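Long-range contacts in glycosyl hydrolase, family 38 (Enterococcus faecalis, PDB 5KBP), which probably hydrolyses alpha-mannosidic linkages as a metal-dependent member of glycoside hydrolase family 38: residues W293-T299 with E571-F575; V304-Q308 with E733-E737; R315-I320 with Q800-T804; A326-E330 with A833-Q837; I426-P430 with E442-K446. All coordinates share one frame; numbering follows the deposited sequence.

In the fold
Helix 304-332 threads this set of contacts: contacts 2, 3 and 4 all use it, and contact 1 involves the loop just ahead of it. Contacts 1 and 2 have centres 15 Å apart and touch through two probable hydrogen bonds, Thr299 O to Lys307 NZ (2.7 Å) and Asn298 ND2 to Glu737 OE2 (2.8 Å). Contact 3 follows with its centre 17 Å from that of contact 2, and contact 4 lies another 14 Å from contact 3, centre to centre. Contact 5 stands apart in an outlying beta region, its centre 32 Å from that of contact 3. All five lie away from the calcium-site residues Phe253 and Tyr256.

Contact 1: residues W293-T299 with E571-F575; sequences WYTLANT and EYIFF
Asn298 reaches Tyr572 and Phe574 along the whole length of its short side chain. Its CB lies 3.3 Å from Tyr572 O, and CG follows close to Phe574 N. At the tip, Asn298 OD1 accepts a hydrogen bond from Phe574 N at 2.9 Å. This bond is nearly straight at hydrogen (167°), yet the donor stands above the amide's carbonyl plane, far from a lone-pair direction. The other branch, ND2, passes the CB of Phe574 and donates to Glu737.

The two loops belong to different parts of the family 38 architecture: 293-299 leads into helix 304-332 of the middle-domain region, while 571-575 follows strand 555-566 in the C-terminal beta region.

Beside the amide, apolar groups close the interface. Leu296 lies alongside Tyr572 and points the same way, with CD2 3.7 Å from Tyr572 CB and CD1 near ring atom CD1. Ile573 stretches toward the other loop with CD1 anti to CA (chi2 179°), an extended chain that sets CD1 3.3 Å from Trp293 O and 3.9 Å from Tyr294 CD1. Thr299 bends back on its own loop, OG1 donating to Leu296 O at 2.8 Å, while its CG2 faces Glu571 O.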
# COMPACT_ATOMS: atom_id res chain seq x y z
N TRP A 293 -22.97 16.90 20.20
CA TRP A 293 -22.00 15.94 20.71
C TRP A 293 -21.62 14.88 19.69
O TRP A 293 -20.53 14.30 19.79
CB TRP A 293 -22.52 15.26 21.97
CG TRP A 293 -22.63 16.17 23.14
CD1 TRP A 293 -23.78 16.59 23.75
CD2 TRP A 293 -21.55 16.78 23.86
NE1 TRP A 293 -23.48 17.42 24.80
CE2 TRP A 293 -22.12 17.56 24.89
CE3 TRP A 293 -20.16 16.75 23.73
CZ2 TRP A 293 -21.35 18.29 25.78
CZ3 TRP A 293 -19.40 17.48 24.61
CH2 TRP A 293 -19.99 18.24 25.63
N TYR A 294 -22.49 14.59 18.72
CA TYR A 294 -22.25 13.51 17.77
C TYR A 294 -22.40 14.01 16.34
O TYR A 294 -22.98 13.33 15.48
CB TYR A 294 -23.18 12.33 18.05
CG TYR A 294 -23.00 11.77 19.44
CD1 TYR A 294 -21.97 10.88 19.72
CD2 TYR A 294 -23.83 12.16 20.48
CE1 TYR A 294 -21.80 10.37 20.99
CE2 TYR A 294 -23.66 11.66 21.75
CZ TYR A 294 -22.64 10.76 22.00
OH TYR A 294 -22.47 10.26 23.27
N THR A 295 -21.89 15.21 16.06
CA THR A 295 -21.77 15.67 14.68
C THR A 295 -20.70 14.88 13.93
O THR A 295 -20.80 14.70 12.71
CB THR A 295 -21.44 17.16 14.66
OG1 THR A 295 -22.45 17.89 15.38
CG2 THR A 295 -21.38 17.69 13.23
N LEU A 296 -19.69 14.39 14.65
CA LEU A 296 -18.51 13.74 14.09
C LEU A 296 -17.71 14.70 13.20
O LEU A 296 -16.97 14.26 12.31
CB LEU A 296 -18.87 12.47 13.32
CG LEU A 296 -19.77 11.49 14.08
CD1 LEU A 296 -20.00 10.23 13.27
CD2 LEU A 296 -19.18 11.16 15.44
N ALA A 297 -17.85 16.01 13.44
CA ALA A 297 -17.13 16.99 12.63
C ALA A 297 -15.63 16.96 12.91
O ALA A 297 -14.84 17.37 12.05
CB ALA A 297 -17.68 18.39 12.88
N ASN A 298 -15.22 16.49 14.09
CA ASN A 298 -13.81 16.41 14.43
C ASN A 298 -13.05 15.36 13.62
O ASN A 298 -11.84 15.23 13.79
CB ASN A 298 -13.64 16.14 15.92
CG ASN A 298 -14.09 17.30 16.78
OD1 ASN A 298 -14.93 17.15 17.66
ND2 ASN A 298 -13.54 18.48 16.50
N THR A 299 -13.74 14.61 12.75
CA THR A 299 -13.03 13.74 11.82
C THR A 299 -12.19 14.54 10.83
O THR A 299 -11.21 14.02 10.29
CB THR A 299 -14.02 12.85 11.07
OG1 THR A 299 -15.01 13.67 10.43
CG2 THR A 299 -14.71 11.88 12.02
N GLU A 571 -11.01 9.23 17.23
CA GLU A 571 -10.86 9.71 15.86
C GLU A 571 -12.10 10.43 15.36
O GLU A 571 -12.02 11.17 14.37
CB GLU A 571 -10.52 8.54 14.93
CG GLU A 571 -9.31 7.74 15.37
CD GLU A 571 -8.88 6.71 14.35
OE1 GLU A 571 -7.72 6.78 13.88
OE2 GLU A 571 -9.70 5.84 14.00
N TYR A 572 -13.25 10.24 16.01
CA TYR A 572 -14.48 10.92 15.62
C TYR A 572 -14.67 12.26 16.32
O TYR A 572 -15.11 13.23 15.69
CB TYR A 572 -15.69 10.03 15.93
CG TYR A 572 -15.86 8.83 15.03
CD1 TYR A 572 -16.57 8.92 13.84
CD2 TYR A 572 -15.33 7.59 15.38
CE1 TYR A 572 -16.73 7.83 13.02
CE2 TYR A 572 -15.50 6.49 14.57
CZ TYR A 572 -16.20 6.61 13.38
OH TYR A 572 -16.36 5.51 12.57
N ILE A 573 -14.36 12.33 17.61
CA ILE A 573 -14.79 13.43 18.47
C ILE A 573 -13.62 13.95 19.28
O ILE A 573 -12.82 13.17 19.81
CB ILE A 573 -15.95 12.98 19.40
CG1 ILE A 573 -17.12 12.45 18.57
CG2 ILE A 573 -16.40 14.13 20.29
CD1 ILE A 573 -18.28 11.95 19.39
N PHE A 574 -13.52 15.27 19.38
CA PHE A 574 -12.58 15.93 20.27
C PHE A 574 -13.24 16.19 21.61
O PHE A 574 -14.41 16.57 21.67
CB PHE A 574 -12.09 17.25 19.66
CG PHE A 574 -11.39 18.15 20.65
CD1 PHE A 574 -10.04 18.00 20.92
CD2 PHE A 574 -12.09 19.17 21.28
CE1 PHE A 574 -9.40 18.84 21.82
CE2 PHE A 574 -11.45 20.02 22.18
CZ PHE A 574 -10.10 19.84 22.45
N PHE A 575 -12.49 15.98 22.69
CA PHE A 575 -12.99 16.26 24.03
C PHE A 575 -11.82 16.66 24.91
O PHE A 575 -10.93 15.84 25.18
CB PHE A 575 -13.73 15.06 24.61
CG PHE A 575 -14.34 15.33 25.97
CD1 PHE A 575 -15.54 16.01 26.08
CD2 PHE A 575 -13.71 14.90 27.12
CE1 PHE A 575 -16.10 16.26 27.32
CE2 PHE A 575 -14.26 15.15 28.37
CZ PHE A 575 -15.45 15.83 28.46

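Contact 2: residues V304-Q308 with E733-E737; sequences VYLKQ and EGLNE
The two flat amides of this contact, those of Asn736 and Gln308, meet aliphatic carbon on the opposite segment. Asn736 leads with its oxygen: OD1 lies 3.2 Å from Lys307 CG and nearly as close to CB of the same lysine. Its nitrogen, ND2, is engaged by Gln715 O. The amide of Gln308 brings NE2 to 4.1 Å from Leu735 CD2, so here a nitrogen faces a methyl group.

Between the two amides the backbones come close. Gly734 CA is 4.3 Å from Gln308 CA, an approach made possible by the lack of a side chain, and its positive phi (83°) puts it in the left-handed region favoured by glycine. The carbonyl of Gly734 faces the N-terminal part of helix 304-332, with O 3.4 Å from Lys307 CB and 3.8 Å from Val304 CG2. Val304 also meets Leu735 through CG2 and CD2, 4.1 Å apart, in a small apolar patch that Phe776 of strand 772-783 extends from the leucine side.

Lys307 bends at its second torsion (chi2 74°), and the amine leaves the interface to donate to Ala302 O, Thr299 O and Ile356 O. The N-terminal part of helix 304-332 is thereby joined to the loop between strands 727-732 and 737-740 of the C-terminal beta region. The chemistry implies a join that depends on close fit: carbonyl oxygens lie against aliphatic carbon across the contact, while the lysine and asparagine nitrogens find their acceptors elsewhere.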
# COMPACT_ATOMS: atom_id res chain seq x y z
N VAL A 304 -4.28 14.24 10.14
CA VAL A 304 -4.23 15.37 9.21
C VAL A 304 -3.39 15.03 7.98
O VAL A 304 -3.61 15.61 6.90
CB VAL A 304 -3.69 16.62 9.94
CG1 VAL A 304 -2.27 16.39 10.43
CG2 VAL A 304 -3.77 17.85 9.04
N TYR A 305 -2.45 14.10 8.11
CA TYR A 305 -1.62 13.74 6.96
C TYR A 305 -2.45 13.13 5.84
O TYR A 305 -2.09 13.27 4.66
CB TYR A 305 -0.51 12.77 7.40
CG TYR A 305 -1.00 11.48 8.01
CD1 TYR A 305 -1.23 11.37 9.37
CD2 TYR A 305 -1.22 10.35 7.22
CE1 TYR A 305 -1.67 10.19 9.94
CE2 TYR A 305 -1.67 9.17 7.78
CZ TYR A 305 -1.89 9.09 9.14
OH TYR A 305 -2.33 7.91 9.69
N LEU A 306 -3.54 12.45 6.18
CA LEU A 306 -4.46 11.97 5.15
C LEU A 306 -5.09 13.13 4.39
O LEU A 306 -5.17 13.12 3.16
CB LEU A 306 -5.55 11.10 5.78
CG LEU A 306 -5.13 9.79 6.45
CD1 LEU A 306 -6.33 9.16 7.15
CD2 LEU A 306 -4.55 8.82 5.43
N LYS A 307 -5.54 14.15 5.13
CA LYS A 307 -6.16 15.31 4.49
C LYS A 307 -5.15 16.09 3.66
O LYS A 307 -5.50 16.64 2.60
CB LYS A 307 -6.81 16.21 5.54
CG LYS A 307 -8.19 15.77 6.01
CD LYS A 307 -8.14 14.57 6.93
CE LYS A 307 -9.50 14.29 7.53
NZ LYS A 307 -9.49 13.08 8.40
N GLN A 308 -3.91 16.17 4.12
CA GLN A 308 -2.88 16.87 3.36
C GLN A 308 -2.57 16.14 2.06
O GLN A 308 -2.46 16.77 1.00
CB GLN A 308 -1.61 17.02 4.21
CG GLN A 308 -1.76 17.98 5.37
CD GLN A 308 -0.49 18.11 6.19
OE1 GLN A 308 0.23 17.14 6.41
NE2 GLN A 308 -0.21 19.33 6.65
N GLU A 733 -4.08 24.35 3.31
CA GLU A 733 -3.92 23.18 2.45
C GLU A 733 -4.07 21.94 3.33
O GLU A 733 -3.11 21.51 3.98
CB GLU A 733 -2.57 23.19 1.74
CG GLU A 733 -2.34 24.38 0.83
CD GLU A 733 -1.02 24.28 0.09
OE1 GLU A 733 -0.42 23.18 0.09
OE2 GLU A 733 -0.59 25.29 -0.50
N GLY A 734 -5.27 21.36 3.34
CA GLY A 734 -5.51 20.15 4.09
C GLY A 734 -5.80 20.34 5.57
O GLY A 734 -5.86 19.35 6.30
N LEU A 735 -5.97 21.58 6.02
CA LEU A 735 -6.31 21.87 7.41
C LEU A 735 -7.81 22.16 7.45
O LEU A 735 -8.26 23.31 7.45
CB LEU A 735 -5.48 23.03 7.95
CG LEU A 735 -4.01 23.07 7.53
CD1 LEU A 735 -3.31 24.27 8.14
CD2 LEU A 735 -3.30 21.77 7.90
N ASN A 736 -8.60 21.08 7.47
CA ASN A 736 -10.02 21.15 7.15
C ASN A 736 -10.92 21.35 8.36
O ASN A 736 -12.14 21.44 8.19
CB ASN A 736 -10.43 19.87 6.41
CG ASN A 736 -9.65 19.67 5.12
OD1 ASN A 736 -8.99 18.65 4.94
ND2 ASN A 736 -9.72 20.65 4.23
N GLU A 737 -10.37 21.43 9.57
CA GLU A 737 -11.16 21.72 10.77
C GLU A 737 -10.85 23.13 11.25
O GLU A 737 -9.68 23.50 11.38
CB GLU A 737 -10.88 20.72 11.89
CG GLU A 737 -11.84 20.86 13.06
CD GLU A 737 -11.41 20.07 14.28
OE1 GLU A 737 -10.74 20.64 15.16
OE2 GLU A 737 -11.73 18.86 14.35

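Contact 3: residues R315-I320 with Q800-T804; sequences RQLENI and QIPFT
Arg315 and Gln800 supply the polar bond that crosses this contact. The arginine chain bends at chi2 (-66°) and again at chi3, turning NE toward the glutamine. Arg315 NE donates to Gln800 OE1 at 2.8 Å with an N-H...O angle of 162°, and the oxygen lies almost in the guanidinium plane. The two flat groups are close to coplanar, 30° apart. Gln800 NE2 turns to Asn732 O. At the other side of the guanidinium, Arg315 NH2 forms a salt bridge with Glu318 OE1 (2.7 Å) whose hydrogen bond is weak in angle, and a weak hydrogen bond to Asn319 OD1. Glu318 is itself held by Ser99, which bonds its OE2.

The apolar group centres on Ile320, which runs antiparallel alongside Ile801. Ile320 CD1 lies 3.9 Å from Ile801 CG2 and 4.2 Å from Pro802 CD.

Two van der Waals contacts involve polar groups. Ile801 lies athwart Asn319, its CD1 3.7 Å from Asn319 CG, and Ile320 CG2 comes near Thr804 OG1.

The connection 800-803, from helix 789-799 into strand 804-807, is thus laid against helix 304-332 of the middle-domain region along 315-320, part of which (317-320) is a wider pi-type turn.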
# COMPACT_ATOMS: atom_id res chain seq x y z
N ARG A 315 -5.33 18.34 -6.20
CA ARG A 315 -4.79 19.44 -7.00
C ARG A 315 -3.92 18.92 -8.14
O ARG A 315 -3.92 19.50 -9.24
CB ARG A 315 -3.98 20.39 -6.11
CG ARG A 315 -4.79 21.02 -4.99
CD ARG A 315 -5.86 21.94 -5.53
NE ARG A 315 -7.06 21.94 -4.70
CZ ARG A 315 -8.10 21.13 -4.88
NH1 ARG A 315 -9.15 21.20 -4.07
NH2 ARG A 315 -8.10 20.27 -5.89
N GLN A 316 -3.19 17.83 -7.90
CA GLN A 316 -2.33 17.27 -8.94
C GLN A 316 -3.14 16.78 -10.13
O GLN A 316 -2.67 16.86 -11.28
CB GLN A 316 -1.50 16.12 -8.36
CG GLN A 316 -0.58 15.44 -9.35
CD GLN A 316 0.54 16.33 -9.82
OE1 GLN A 316 1.12 17.09 -9.04
NE2 GLN A 316 0.86 16.26 -11.11
N LEU A 317 -4.35 16.27 -9.90
CA LEU A 317 -5.19 15.76 -10.97
C LEU A 317 -6.08 16.85 -11.57
O LEU A 317 -6.11 17.03 -12.79
CB LEU A 317 -6.04 14.60 -10.47
CG LEU A 317 -5.31 13.31 -10.09
CD1 LEU A 317 -6.28 12.28 -9.51
CD2 LEU A 317 -4.58 12.74 -11.29
N GLU A 318 -6.81 17.57 -10.72
CA GLU A 318 -7.80 18.53 -11.22
C GLU A 318 -7.13 19.76 -11.84
O GLU A 318 -7.59 20.26 -12.87
CB GLU A 318 -8.74 18.95 -10.10
CG GLU A 318 -9.37 17.80 -9.34
CD GLU A 318 -9.93 18.23 -8.00
OE1 GLU A 318 -9.92 19.45 -7.72
OE2 GLU A 318 -10.36 17.36 -7.22
N ASN A 319 -6.06 20.25 -11.21
CA ASN A 319 -5.52 21.56 -11.54
C ASN A 319 -4.13 21.51 -12.17
O ASN A 319 -3.58 22.57 -12.50
CB ASN A 319 -5.48 22.43 -10.28
CG ASN A 319 -6.81 22.44 -9.55
OD1 ASN A 319 -6.94 21.88 -8.46
ND2 ASN A 319 -7.81 23.08 -10.14
N ILE A 320 -3.56 20.32 -12.35
CA ILE A 320 -2.25 20.21 -12.98
C ILE A 320 -2.33 19.27 -14.18
O ILE A 320 -2.21 19.70 -15.33
CB ILE A 320 -1.18 19.71 -11.99
CG1 ILE A 320 -1.18 20.57 -10.72
CG2 ILE A 320 0.19 19.73 -12.63
CD1 ILE A 320 -0.79 22.00 -10.95
N GLN A 800 -3.18 27.07 -3.83
CA GLN A 800 -3.05 25.62 -3.83
C GLN A 800 -2.57 25.06 -5.16
O GLN A 800 -2.29 23.85 -5.23
CB GLN A 800 -4.40 24.98 -3.47
CG GLN A 800 -4.79 25.11 -2.01
CD GLN A 800 -6.00 24.26 -1.66
OE1 GLN A 800 -6.62 23.65 -2.54
NE2 GLN A 800 -6.33 24.20 -0.38
N ILE A 801 -2.46 25.88 -6.20
CA ILE A 801 -2.11 25.40 -7.53
C ILE A 801 -0.73 25.95 -7.90
O ILE A 801 -0.63 27.10 -8.34
CB ILE A 801 -3.16 25.82 -8.56
CG1 ILE A 801 -4.56 25.40 -8.09
CG2 ILE A 801 -2.85 25.20 -9.92
CD1 ILE A 801 -5.68 25.90 -8.97
N PRO A 802 0.34 25.17 -7.76
CA PRO A 802 1.68 25.70 -8.04
C PRO A 802 1.91 25.89 -9.54
O PRO A 802 1.25 25.28 -10.38
CB PRO A 802 2.60 24.62 -7.48
CG PRO A 802 1.81 23.36 -7.60
CD PRO A 802 0.37 23.76 -7.34
N PHE A 803 2.87 26.76 -9.85
CA PHE A 803 3.28 26.95 -11.23
C PHE A 803 3.92 25.68 -11.77
O PHE A 803 4.52 24.89 -11.03
CB PHE A 803 4.27 28.11 -11.34
CG PHE A 803 3.62 29.44 -11.61
CD1 PHE A 803 2.98 29.69 -12.81
CD2 PHE A 803 3.67 30.46 -10.66
CE1 PHE A 803 2.38 30.91 -13.06
CE2 PHE A 803 3.08 31.68 -10.91
CZ PHE A 803 2.44 31.91 -12.11
N THR A 804 3.79 25.48 -13.08
CA THR A 804 4.43 24.37 -13.78
C THR A 804 5.55 24.93 -14.64
O THR A 804 5.29 25.58 -15.66
CB THR A 804 3.42 23.59 -14.62
OG1 THR A 804 2.48 22.93 -13.76
CG2 THR A 804 4.13 22.56 -15.48

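Contact 4: residues A326-E330 with A833-Q837; sequences AMAYE and AVKRQ
Arg836 grasps the backbone of Ala326 side-on, two nitrogens converging on one carbonyl oxygen. Arg836 NE and NH2 each donate to Ala326 O at 3.0 Å. The chain is extended from CG to NE (chi2 -173°), which carries the guanidinium across to that oxygen. The oxygen lies in the guanidinium plane, and the NE bond falls on a lone pair of the carbonyl. The setting is a helix laid on an outermost strand of a five-stranded antiparallel sheet in the C-terminal beta-sandwich region: segment 326-330 of helix 304-332 and strand 833-836 run at 42° to each other, their axes 8.5 Å apart at closest.

Still in the first shell, Tyr329 puts CD2 over one face of the guanidinium of Arg836, 3.3 Å above the plane and over its centre, with ring and guanidinium planes 33° apart. Glu330 adds a salt bridge from OE2 to Arg836 NH2 whose hydrogen bond is weak, its carboxylate plane steeply turned from the guanidinium. Nearby, Ala326 CB rests against Val834 CG1 at 4.0 Å.

Farther out, other residues hold the participants in place. Arg836 NH1 donates to Asn841 O, so every nitrogen of the guanidinium has an acceptor. Glu330 OE2 is shared with Tyr821 and Lys861, whose hydroxyl and ammonium would help hold the carboxylate beside the arginine. Leu843 of the neighbouring strand packs against Ala326, Val834 and Arg836.

Within the helix, Glu330 N bonds to Met327 O three residues back (3.0 Å), a tightened turn consistent with Ala326 O being given over to NE and NH2 of Arg836.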
# COMPACT_ATOMS: atom_id res chain seq x y z
N ALA A 326 -5.20 18.49 -21.34
CA ALA A 326 -6.20 19.06 -22.23
C ALA A 326 -5.56 19.97 -23.27
O ALA A 326 -5.99 20.01 -24.43
CB ALA A 326 -7.26 19.81 -21.42
N MET A 327 -4.53 20.72 -22.87
CA MET A 327 -3.81 21.55 -23.83
C MET A 327 -2.92 20.71 -24.73
O MET A 327 -2.80 20.99 -25.93
CB MET A 327 -2.97 22.60 -23.09
CG MET A 327 -3.76 23.57 -22.24
SD MET A 327 -2.70 24.77 -21.42
CE MET A 327 -3.89 25.65 -20.42
N ALA A 328 -2.30 19.66 -24.19
CA ALA A 328 -1.42 18.80 -24.98
C ALA A 328 -2.17 18.05 -26.07
O ALA A 328 -1.54 17.55 -27.01
CB ALA A 328 -0.69 17.82 -24.07
N TYR A 329 -3.50 17.94 -25.95
CA TYR A 329 -4.28 17.31 -27.01
C TYR A 329 -4.20 18.10 -28.31
O TYR A 329 -4.33 17.53 -29.40
CB TYR A 329 -5.74 17.17 -26.57
CG TYR A 329 -6.67 16.68 -27.65
CD1 TYR A 329 -6.85 15.33 -27.89
CD2 TYR A 329 -7.39 17.58 -28.44
CE1 TYR A 329 -7.70 14.88 -28.88
CE2 TYR A 329 -8.24 17.14 -29.43
CZ TYR A 329 -8.39 15.79 -29.65
OH TYR A 329 -9.24 15.35 -30.64
N GLU A 330 -3.97 19.41 -28.22
CA GLU A 330 -3.92 20.24 -29.42
C GLU A 330 -2.77 19.85 -30.34
O GLU A 330 -2.86 20.03 -31.55
CB GLU A 330 -3.82 21.71 -29.03
CG GLU A 330 -4.95 22.20 -28.12
CD GLU A 330 -6.25 22.42 -28.86
OE1 GLU A 330 -6.23 22.43 -30.11
OE2 GLU A 330 -7.30 22.59 -28.19
N ALA A 833 -12.28 22.89 -13.06
CA ALA A 833 -11.98 21.78 -13.95
C ALA A 833 -11.70 22.28 -15.36
O ALA A 833 -12.41 23.13 -15.89
CB ALA A 833 -13.13 20.77 -13.99
N VAL A 834 -10.64 21.73 -15.96
CA VAL A 834 -10.37 21.82 -17.39
C VAL A 834 -9.86 20.45 -17.82
O VAL A 834 -8.74 20.06 -17.44
CB VAL A 834 -9.35 22.91 -17.75
CG1 VAL A 834 -8.87 22.73 -19.18
CG2 VAL A 834 -9.97 24.29 -17.58
N LYS A 835 -10.66 19.72 -18.57
CA LYS A 835 -10.29 18.37 -19.01
C LYS A 835 -11.04 18.09 -20.31
O LYS A 835 -11.57 19.00 -20.95
CB LYS A 835 -10.59 17.35 -17.91
CG LYS A 835 -12.06 17.11 -17.63
CD LYS A 835 -12.26 16.10 -16.52
CE LYS A 835 -13.72 15.67 -16.43
NZ LYS A 835 -14.15 14.92 -17.64
N ARG A 836 -11.08 16.82 -20.71
CA ARG A 836 -11.73 16.44 -21.96
C ARG A 836 -12.60 15.21 -21.75
O ARG A 836 -12.34 14.38 -20.88
CB ARG A 836 -10.69 16.17 -23.06
CG ARG A 836 -9.93 17.43 -23.48
CD ARG A 836 -9.03 17.20 -24.67
NE ARG A 836 -8.41 18.45 -25.09
CZ ARG A 836 -8.93 19.27 -26.01
NH1 ARG A 836 -10.07 18.96 -26.61
NH2 ARG A 836 -8.30 20.39 -26.33
N GLN A 837 -13.65 15.11 -22.57
CA GLN A 837 -14.61 14.02 -22.46
C GLN A 837 -14.00 12.72 -22.97
O GLN A 837 -13.11 12.72 -23.82
CB GLN A 837 -15.88 14.36 -23.24
CG GLN A 837 -17.07 13.45 -22.96
CD GLN A 837 -18.37 14.02 -23.48
OE1 GLN A 837 -18.40 14.71 -24.50
NE2 GLN A 837 -19.47 13.73 -22.79

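Contact 5: residues I426-P430 with E442-K446; sequences IERLP and ELKQK
Glu427, which meets Lys446 and Leu443 across this contact, belongs to a classic beta bulge: it and Ile426 both face Lys488 on the next strand. The strand, 416-430, is an outermost member of a three-stranded antiparallel sheet, and helix 436-445 follows it after a short connection and packs against it.

At the middle of the contact two leucines reach toward each other, tip to tip. Leu429 CD1 lies 3.7 Å from Leu443 CG and equally near CD2. In both leucines the CG is anti to the carbonyl carbon (chi1 -57° and -63°), which directs each isobutyl group at the opposite segment. Glu427 adds its CB, 4.2 Å from Leu443 CD2. Glu442 stands at the margin, OE2 3.8 Å from Leu429 CD1.

Beyond the apolar pair, the fully extended chain of Lys446 stretches back toward the strand, bringing Lys446 NZ to 3.4 Å from Glu427 OE2; the salt bridge is long and its hydrogen bond weak. The lysine methylenes CD and CE lie alongside the carboxylate.

Such chemistry implies that the leucines probably carry most of the attachment, with the ion pair at the surface contributing a modest electrostatic attraction where water would screen it.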
# COMPACT_ATOMS: atom_id res chain seq x y z
N ILE A 426 22.21 23.75 -17.19
CA ILE A 426 23.11 24.54 -18.02
C ILE A 426 24.21 23.71 -18.67
O ILE A 426 24.78 24.14 -19.68
CB ILE A 426 23.73 25.70 -17.21
CG1 ILE A 426 24.50 25.16 -16.00
CG2 ILE A 426 22.66 26.69 -16.77
CD1 ILE A 426 25.21 26.24 -15.20
N GLU A 427 24.52 22.53 -18.12
CA GLU A 427 25.52 21.65 -18.71
C GLU A 427 25.11 20.21 -18.47
O GLU A 427 24.31 19.91 -17.58
CB GLU A 427 26.92 21.93 -18.14
CG GLU A 427 27.65 23.06 -18.83
CD GLU A 427 28.31 24.01 -17.86
OE1 GLU A 427 28.32 23.71 -16.65
OE2 GLU A 427 28.80 25.07 -18.31
N ARG A 428 25.68 19.31 -19.28
CA ARG A 428 25.28 17.91 -19.24
C ARG A 428 26.40 17.05 -19.80
O ARG A 428 26.79 17.22 -20.96
CB ARG A 428 23.99 17.70 -20.04
CG ARG A 428 23.49 16.27 -20.09
CD ARG A 428 21.98 16.24 -20.00
NE ARG A 428 21.38 15.28 -20.92
CZ ARG A 428 20.07 15.08 -21.02
NH1 ARG A 428 19.23 15.76 -20.26
NH2 ARG A 428 19.60 14.19 -21.89
N LEU A 429 26.92 16.14 -18.98
CA LEU A 429 27.98 15.22 -19.39
C LEU A 429 27.43 13.80 -19.37
O LEU A 429 27.31 13.20 -18.29
CB LEU A 429 29.20 15.34 -18.48
CG LEU A 429 29.86 16.71 -18.34
CD1 LEU A 429 31.11 16.62 -17.48
CD2 LEU A 429 30.18 17.31 -19.70
N PRO A 430 27.09 13.21 -20.52
CA PRO A 430 26.59 11.84 -20.53
C PRO A 430 27.65 10.85 -20.05
O PRO A 430 28.85 11.12 -20.08
CB PRO A 430 26.23 11.60 -22.00
CG PRO A 430 26.09 12.96 -22.60
CD PRO A 430 27.08 13.81 -21.86
N GLU A 442 34.31 17.26 -12.41
CA GLU A 442 34.61 18.20 -13.48
C GLU A 442 33.59 19.34 -13.50
O GLU A 442 33.96 20.51 -13.62
CB GLU A 442 34.65 17.49 -14.82
CG GLU A 442 34.81 18.41 -16.02
CD GLU A 442 34.86 17.66 -17.33
OE1 GLU A 442 35.34 16.51 -17.34
OE2 GLU A 442 34.41 18.22 -18.35
N LEU A 443 32.30 19.01 -13.40
CA LEU A 443 31.27 20.04 -13.33
C LEU A 443 31.33 20.80 -12.02
O LEU A 443 31.04 22.00 -11.99
CB LEU A 443 29.89 19.41 -13.52
CG LEU A 443 29.62 18.74 -14.86
CD1 LEU A 443 28.22 18.14 -14.89
CD2 LEU A 443 29.80 19.73 -16.00
N LYS A 444 31.70 20.13 -10.92
CA LYS A 444 31.78 20.79 -9.63
C LYS A 444 32.87 21.86 -9.62
O LYS A 444 32.72 22.91 -8.99
CB LYS A 444 32.02 19.76 -8.53
CG LYS A 444 31.59 20.20 -7.14
CD LYS A 444 30.20 19.68 -6.81
CE LYS A 444 29.86 19.88 -5.34
NZ LYS A 444 28.55 19.27 -4.99
N GLN A 445 33.97 21.60 -10.32
CA GLN A 445 35.10 22.52 -10.37
C GLN A 445 34.98 23.56 -11.47
O GLN A 445 35.74 24.53 -11.47
CB GLN A 445 36.41 21.74 -10.55
CG GLN A 445 36.72 20.78 -9.41
CD GLN A 445 37.75 19.74 -9.80
OE1 GLN A 445 38.30 19.77 -10.90
NE2 GLN A 445 38.01 18.79 -8.91
N LYS A 446 34.06 23.38 -12.42
CA LYS A 446 33.92 24.33 -13.51
C LYS A 446 33.25 25.61 -13.00
O LYS A 446 32.22 25.55 -12.32
CB LYS A 446 33.11 23.72 -14.65
CG LYS A 446 33.12 24.55 -15.92
CD LYS A 446 32.39 23.85 -17.05
CE LYS A 446 32.49 24.64 -18.35
NZ LYS A 446 31.80 23.95 -19.48